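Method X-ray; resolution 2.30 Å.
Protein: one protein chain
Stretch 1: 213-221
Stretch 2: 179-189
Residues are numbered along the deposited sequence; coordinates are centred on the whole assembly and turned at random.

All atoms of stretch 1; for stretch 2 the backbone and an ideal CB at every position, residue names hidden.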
ATOM      1  N   TRP A 213       7.680 -14.000  -6.457  1.00 31.05           N
ATOM      2  CA  TRP A 213       8.391 -15.232  -6.391  1.00 33.50           C
ATOM      3  C   TRP A 213       8.140 -16.092  -7.641  1.00 33.46           C
ATOM      4  O   TRP A 213       9.081 -16.409  -8.338  1.00 34.98           O
ATOM      5  CB  TRP A 213       8.034 -15.974  -5.104  1.00 35.69           C
ATOM      6  CG  TRP A 213       8.819 -17.234  -5.012  1.00 35.00           C
ATOM      7  CD1 TRP A 213      10.087 -17.358  -4.542  1.00 35.54           C
ATOM      8  CD2 TRP A 213       8.442 -18.520  -5.530  1.00 36.34           C
ATOM      9  NE1 TRP A 213      10.517 -18.641  -4.716  1.00 37.55           N
ATOM     10  CE2 TRP A 213       9.532 -19.386  -5.300  1.00 37.01           C
ATOM     11  CE3 TRP A 213       7.297 -19.030  -6.151  1.00 39.12           C
ATOM     12  CZ2 TRP A 213       9.518 -20.731  -5.676  1.00 36.25           C
ATOM     13  CZ3 TRP A 213       7.272 -20.368  -6.502  1.00 41.12           C
ATOM     14  CH2 TRP A 213       8.371 -21.202  -6.275  1.00 37.57           C
ATOM     15  N   GLU A 214       6.885 -16.444  -7.937  1.00 32.23           N
ATOM     16  CA  GLU A 214       6.610 -17.383  -9.046  1.00 32.13           C
ATOM     17  C   GLU A 214       6.979 -16.774 -10.401  1.00 34.72           C
ATOM     18  O   GLU A 214       7.425 -17.507 -11.264  1.00 32.46           O
ATOM     19  CB  GLU A 214       5.176 -17.912  -9.074  1.00 30.23           C
ATOM     20  CG  GLU A 214       4.063 -16.869  -9.088  1.00 32.73           C
ATOM     21  CD  GLU A 214       2.742 -17.489  -9.527  1.00 31.82           C
ATOM     22  OE1 GLU A 214       2.686 -17.918 -10.695  1.00 32.50           O
ATOM     23  OE2 GLU A 214       1.808 -17.650  -8.682  1.00 31.99           O
ATOM     24  N   TYR A 215       6.762 -15.461 -10.606  1.00 35.60           N
ATOM     25  CA  TYR A 215       7.007 -14.902 -11.926  1.00 34.39           C
ATOM     26  C   TYR A 215       8.514 -14.767 -12.117  1.00 34.47           C
ATOM     27  O   TYR A 215       9.035 -14.935 -13.243  1.00 36.20           O
ATOM     28  CB  TYR A 215       6.257 -13.586 -12.155  1.00 34.07           C
ATOM     29  CG  TYR A 215       4.750 -13.707 -12.172  1.00 31.83           C
ATOM     30  CD1 TYR A 215       4.122 -14.725 -12.874  1.00 33.96           C
ATOM     31  CD2 TYR A 215       3.944 -12.826 -11.464  1.00 29.60           C
ATOM     32  CE1 TYR A 215       2.742 -14.853 -12.895  1.00 32.27           C
ATOM     33  CE2 TYR A 215       2.563 -12.939 -11.480  1.00 30.97           C
ATOM     34  CZ  TYR A 215       1.953 -13.957 -12.197  1.00 31.94           C
ATOM     35  OH  TYR A 215       0.591 -14.108 -12.202  1.00 30.80           O
ATOM     36  N   SER A 216       9.204 -14.457 -11.020  1.00 33.86           N
ATOM     37  CA  SER A 216      10.652 -14.464 -11.034  1.00 38.96           C
ATOM     38  C   SER A 216      11.188 -15.891 -11.288  1.00 36.95           C
ATOM     39  O   SER A 216      12.004 -16.098 -12.156  1.00 38.14           O
ATOM     40  CB  SER A 216      11.225 -13.864  -9.790  1.00 41.40           C
ATOM     41  OG  SER A 216      12.594 -13.610 -10.016  1.00 46.59           O
ATOM     42  N   TYR A 217      10.696 -16.877 -10.546  1.00 33.41           N
ATOM     43  CA  TYR A 217      11.075 -18.257 -10.743  1.00 34.72           C
ATOM     44  C   TYR A 217      11.064 -18.634 -12.227  1.00 33.73           C
ATOM     45  O   TYR A 217      11.975 -19.323 -12.689  1.00 35.65           O
ATOM     46  CB  TYR A 217      10.150 -19.196  -9.971  1.00 36.71           C
ATOM     47  CG  TYR A 217      10.657 -20.614  -9.859  1.00 38.90           C
ATOM     48  CD1 TYR A 217      10.335 -21.549 -10.823  1.00 40.89           C
ATOM     49  CD2 TYR A 217      11.430 -21.028  -8.788  1.00 40.59           C
ATOM     50  CE1 TYR A 217      10.762 -22.860 -10.736  1.00 40.67           C
ATOM     51  CE2 TYR A 217      11.868 -22.340  -8.683  1.00 46.58           C
ATOM     52  CZ  TYR A 217      11.536 -23.263  -9.669  1.00 44.03           C
ATOM     53  OH  TYR A 217      11.921 -24.577  -9.613  1.00 44.43           O
ATOM     54  N   ASP A 218      10.071 -18.150 -12.978  1.00 31.21           N
ATOM     55  CA  ASP A 218       9.932 -18.501 -14.362  1.00 29.48           C
ATOM     56  C   ASP A 218      10.697 -17.550 -15.271  1.00 33.43           C
ATOM     57  O   ASP A 218      10.595 -17.676 -16.493  1.00 37.72           O
ATOM     58  CB  ASP A 218       8.456 -18.589 -14.754  1.00 33.58           C
ATOM     59  CG  ASP A 218       7.830 -19.932 -14.419  1.00 36.21           C
ATOM     60  OD1 ASP A 218       8.605 -20.918 -14.324  1.00 38.97           O
ATOM     61  OD2 ASP A 218       6.565 -19.998 -14.272  1.00 38.25           O
ATOM     62  N   GLY A 219      11.441 -16.586 -14.716  1.00 33.63           N
ATOM     63  CA  GLY A 219      12.243 -15.675 -15.554  1.00 35.19           C
ATOM     64  C   GLY A 219      11.445 -14.600 -16.299  1.00 38.74           C
ATOM     65  O   GLY A 219      11.919 -14.040 -17.294  1.00 37.64           O
ATOM     66  N   LEU A 220      10.239 -14.256 -15.832  1.00 38.67           N
ATOM     67  CA  LEU A 220       9.549 -13.064 -16.386  1.00 35.35           C
ATOM     68  C   LEU A 220      10.297 -11.803 -15.924  1.00 35.92           C
ATOM     69  O   LEU A 220      10.821 -11.770 -14.825  1.00 39.29           O
ATOM     70  CB  LEU A 220       8.096 -13.036 -15.898  1.00 33.74           C
ATOM     71  CG  LEU A 220       7.093 -13.810 -16.742  1.00 34.02           C
ATOM     72  CD1 LEU A 220       7.421 -15.308 -16.794  1.00 36.18           C
ATOM     73  CD2 LEU A 220       5.686 -13.585 -16.203  1.00 38.09           C
ATOM     74  N   ASN A 221      10.325 -10.744 -16.745  1.00 35.03           N
ATOM     75  CA  ASN A 221      10.879  -9.475 -16.270  1.00 33.23           C
ATOM     76  C   ASN A 221       9.834  -8.727 -15.396  1.00 33.50           C
ATOM     77  O   ASN A 221       8.822  -8.290 -15.852  1.00 33.11           O
ATOM     78  CB  ASN A 221      11.409  -8.663 -17.445  1.00 31.41           C
ATOM     79  CG  ASN A 221      11.964  -7.334 -17.002  1.00 34.84           C
ATOM     80  OD1 ASN A 221      12.638  -7.291 -15.980  1.00 32.83           O
ATOM     81  ND2 ASN A 221      11.661  -6.258 -17.732  1.00 28.39           N
ATOM     82  N   UNK A 179      -4.578 -17.516 -13.615  1.00 32.33           N
ATOM     83  CA  UNK A 179      -5.498 -16.821 -14.492  1.00 30.05           C
ATOM     84  C   UNK A 179      -4.700 -15.706 -15.159  1.00 32.91           C
ATOM     85  O   UNK A 179      -4.327 -15.790 -16.358  1.00 28.77           O
ATOM     86  CB  UNK A 179      -6.712 -16.281 -13.733  1.00 30.05           C
ATOM     87  N   UNK A 180      -4.411 -14.666 -14.371  1.00 31.33           N
ATOM     88  CA  UNK A 180      -3.475 -13.659 -14.806  1.00 29.65           C
ATOM     89  C   UNK A 180      -2.185 -14.393 -15.215  1.00 27.38           C
ATOM     90  O   UNK A 180      -1.583 -14.140 -16.265  1.00 30.13           O
ATOM     91  CB  UNK A 180      -3.223 -12.621 -13.711  1.00 29.65           C
ATOM     92  N   UNK A 181      -1.753 -15.317 -14.371  1.00 25.57           N
ATOM     93  CA  UNK A 181      -0.445 -15.978 -14.570  1.00 26.74           C
ATOM     94  C   UNK A 181      -0.328 -16.655 -15.932  1.00 27.26           C
ATOM     95  O   UNK A 181       0.717 -16.633 -16.549  1.00 30.30           O
ATOM     96  CB  UNK A 181      -0.210 -17.016 -13.471  1.00 26.74           C
ATOM     97  N   UNK A 182      -1.421 -17.243 -16.417  1.00 28.97           N
ATOM     98  CA  UNK A 182      -1.419 -17.902 -17.708  1.00 30.32           C
ATOM     99  C   UNK A 182      -1.223 -16.881 -18.817  1.00 29.29           C
ATOM    100  O   UNK A 182      -0.472 -17.107 -19.750  1.00 31.25           O
ATOM    101  CB  UNK A 182      -2.718 -18.682 -17.918  1.00 30.32           C
ATOM    102  N   UNK A 183      -1.883 -15.738 -18.678  1.00 31.65           N
ATOM    103  CA  UNK A 183      -1.856 -14.727 -19.732  1.00 32.03           C
ATOM    104  C   UNK A 183      -0.435 -14.198 -19.862  1.00 31.01           C
ATOM    105  O   UNK A 183       0.073 -14.114 -20.959  1.00 34.58           O
ATOM    106  CB  UNK A 183      -2.838 -13.591 -19.437  1.00 32.03           C
ATOM    107  N   UNK A 184       0.167 -13.811 -18.732  1.00 31.22           N
ATOM    108  CA  UNK A 184       1.506 -13.259 -18.729  1.00 31.28           C
ATOM    109  C   UNK A 184       2.543 -14.336 -19.092  1.00 31.99           C
ATOM    110  O   UNK A 184       3.570 -14.010 -19.716  1.00 33.22           O
ATOM    111  CB  UNK A 184       1.820 -12.650 -17.361  1.00 31.28           C
ATOM    112  N   UNK A 185       2.282 -15.605 -18.768  1.00 32.48           N
ATOM    113  CA  UNK A 185       3.235 -16.685 -19.191  1.00 31.86           C
ATOM    114  C   UNK A 185       3.195 -16.858 -20.725  1.00 31.17           C
ATOM    115  O   UNK A 185       4.213 -16.885 -21.370  1.00 28.78           O
ATOM    116  CB  UNK A 185       2.890 -18.011 -18.509  1.00 31.86           C
ATOM    117  N   UNK A 186       2.004 -16.845 -21.325  1.00 30.01           N
ATOM    118  CA  UNK A 186       1.916 -16.944 -22.759  1.00 31.80           C
ATOM    119  C   UNK A 186       2.591 -15.729 -23.409  1.00 37.34           C
ATOM    120  O   UNK A 186       3.353 -15.873 -24.367  1.00 41.45           O
ATOM    121  CB  UNK A 186       0.455 -17.059 -23.197  1.00 31.80           C
ATOM    122  N   UNK A 187       2.315 -14.529 -22.883  1.00 36.76           N
ATOM    123  CA  UNK A 187       2.887 -13.322 -23.409  1.00 35.20           C
ATOM    124  C   UNK A 187       4.419 -13.408 -23.329  1.00 34.85           C
ATOM    125  O   UNK A 187       5.110 -12.959 -24.246  1.00 33.91           O
ATOM    126  CB  UNK A 187       2.358 -12.103 -22.651  1.00 35.20           C
ATOM    127  N   UNK A 188       4.943 -13.940 -22.220  1.00 35.43           N
ATOM    128  CA  UNK A 188       6.402 -13.983 -21.993  1.00 37.75           C
ATOM    129  C   UNK A 188       7.059 -14.901 -23.035  1.00 40.35           C
ATOM    130  O   UNK A 188       8.066 -14.548 -23.646  1.00 37.57           O
ATOM    131  CB  UNK A 188       6.719 -14.470 -20.578  1.00 37.75           C
ATOM    132  N   UNK A 189       6.463 -16.074 -23.240  1.00 40.55           N
ATOM    133  CA  UNK A 189       6.929 -17.017 -24.263  1.00 44.23           C
ATOM    134  C   UNK A 189       6.895 -16.362 -25.644  1.00 43.49           C
ATOM    135  O   UNK A 189       7.801 -16.601 -26.466  1.00 39.43           O
ATOM    136  CB  UNK A 189       6.074 -18.286 -24.257  1.00 44.23           C
TER

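Stretch 2 forms a helix from 180 to 189 whose axis runs 22° from that of the helix at 213-217, in the same general direction, with a closest approach of 11.8 Å. That spacing leaves room for side chains between the backbones.

Position 179 precedes the helix, and its CA-to-CB bond points away from stretch 1, so the visible atoms constrain it little. It is Thr179, whose O receives weak backbone bonds from the N atoms of 182 and 183. At 180 the bond points sideways and the ideal CB lies 4.4 Å from Tyr215 OH; a small or medium apolar side chain would fit. Val180 places CG1 4.0 Å from Tyr215 OH.

Position 181 is the most restrictive. CA-to-CB points toward stretch 1, and an ideal CB would stand 3.3 Å from Tyr215 OH, a tight approach for carbon and oxygen. The helical phi/psi of -57/-37 suits any ordinary residue, so the argument for the smallest one rests on space, with alanine conceivable after a slight shift. The residue is Gly181; its CA is 3.2 Å from Tyr215 OH, near the plane of the ring and at its edge. The tyrosine enters as a knob among the residues at 180, 181, 184 and 185.

Positions 182 and 183 offer no contact: the first CB points away, the second is out of reach, and many residues would do. They are Ser182 and Val183.

At 184 CA-to-CB points toward stretch 1, with the ideal CB 4.1 Å from Leu220 CD2 and 5.1 Å from Tyr215 CE1. This apolar setting suits valine, isoleucine or perhaps alanine. Val184 spans both neighbours through one methyl: its CG2 is 3.7 Å from Tyr215 CE1 and 3.9 Å from Leu220 CD2.

At 185 the bond points sideways and the ideal CB has no close neighbour in stretch 1, yet the carboxylates of Glu214 and Asp218 lie within range of a long side chain. A basic residue is favoured; lysine could supply charge, but arginine offers several donors in one plane. Arg185, extended at chi2 and chi3 (both t), forms salt bridges with both acids. NE and NH2 each donate to Asp218 OD2 at 2.9 Å, while NH1 and NH2 each donate to Glu214 OE1 at 2.9 Å. Both oxygens lie near the guanidinium plane, at its edge, whereas Tyr215 CD1 lies over one face.

Positions 186 and 187 are out of reach and unconstrained by stretch 1; they hold Val186 and Met187.

At 188 CB points toward stretch 1, 3.9 Å from Leu220 CG. An apolar or aromatic side chain could cover the leucine. His188 does so with its ring: Leu220 CD1 sits over one face, 3.9 Å from the centroid, a CH-pi contact. Its ND1 and Asn221 N are both 2.9 Å from the O of one bridging water.

Position 189 has a sideways CB and open space, tolerating long polar residues. Lys189 makes no contact here.

Stretch 2 (179-189) TVGSVVRVMHK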
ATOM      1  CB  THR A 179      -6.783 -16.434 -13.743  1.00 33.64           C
ATOM      2  OG1 THR A 179      -6.546 -15.599 -12.606  1.00 29.89           O
ATOM      3  CG2 THR A 179      -7.513 -17.672 -13.263  1.00 33.36           C
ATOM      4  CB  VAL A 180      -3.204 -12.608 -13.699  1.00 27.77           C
ATOM      5  CG1 VAL A 180      -2.018 -11.718 -14.057  1.00 30.69           C
ATOM      6  CG2 VAL A 180      -4.413 -11.742 -13.393  1.00 26.92           C
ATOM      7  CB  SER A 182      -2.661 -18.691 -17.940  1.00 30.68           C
ATOM      8  OG  SER A 182      -2.450 -19.559 -19.034  1.00 37.19           O
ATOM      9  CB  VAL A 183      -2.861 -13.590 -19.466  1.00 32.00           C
ATOM     10  CG1 VAL A 183      -2.659 -12.422 -20.406  1.00 32.50           C
ATOM     11  CG2 VAL A 183      -4.285 -14.102 -19.579  1.00 32.80           C
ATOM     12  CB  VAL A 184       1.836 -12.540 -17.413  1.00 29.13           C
ATOM     13  CG1 VAL A 184       0.917 -11.353 -17.196  1.00 29.28           C
ATOM     14  CG2 VAL A 184       1.802 -13.470 -16.219  1.00 31.29           C
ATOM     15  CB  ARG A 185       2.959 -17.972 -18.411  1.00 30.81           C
ATOM     16  CG  ARG A 185       3.530 -17.920 -17.002  1.00 31.63           C
ATOM     17  CD  ARG A 185       3.058 -19.092 -16.159  1.00 34.71           C
ATOM     18  NE  ARG A 185       3.877 -19.207 -14.952  1.00 35.84           N
ATOM     19  CZ  ARG A 185       3.563 -18.686 -13.775  1.00 34.40           C
ATOM     20  NH1 ARG A 185       2.339 -18.223 -13.565  1.00 32.56           N
ATOM     21  NH2 ARG A 185       4.478 -18.628 -12.814  1.00 32.36           N
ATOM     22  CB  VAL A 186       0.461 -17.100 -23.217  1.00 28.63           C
ATOM     23  CG1 VAL A 186       0.354 -16.977 -24.713  1.00 28.72           C
ATOM     24  CG2 VAL A 186      -0.129 -18.411 -22.750  1.00 32.45           C
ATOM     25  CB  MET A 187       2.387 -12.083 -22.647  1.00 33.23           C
ATOM     26  CG  MET A 187       0.944 -11.755 -22.937  1.00 35.66           C
ATOM     27  SD  MET A 187       0.367 -10.238 -22.140  1.00 36.74           S
ATOM     28  CE  MET A 187       1.344  -9.008 -23.011  1.00 37.75           C
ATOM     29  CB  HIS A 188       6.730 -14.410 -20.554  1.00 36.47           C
ATOM     30  CG  HIS A 188       8.181 -14.639 -20.314  1.00 36.69           C
ATOM     31  ND1 HIS A 188       9.086 -13.604 -20.236  1.00 39.34           N
ATOM     32  CD2 HIS A 188       8.894 -15.768 -20.144  1.00 35.76           C
ATOM     33  CE1 HIS A 188      10.295 -14.086 -20.006  1.00 35.26           C
ATOM     34  NE2 HIS A 188      10.207 -15.402 -19.962  1.00 34.58           N
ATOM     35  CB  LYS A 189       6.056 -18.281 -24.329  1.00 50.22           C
ATOM     36  CG  LYS A 189       6.739 -19.556 -23.870  1.00 56.48           C
ATOM     37  CD  LYS A 189       7.292 -19.427 -22.463  1.00 61.40           C
ATOM     38  CE  LYS A 189       8.776 -19.705 -22.383  1.00 62.71           C
ATOM     39  NZ  LYS A 189       9.222 -19.764 -20.971  1.00 69.89           N
TER
HETATM   40  O   HOH W   1       9.036 -10.863 -19.320  1.00 34.45           O
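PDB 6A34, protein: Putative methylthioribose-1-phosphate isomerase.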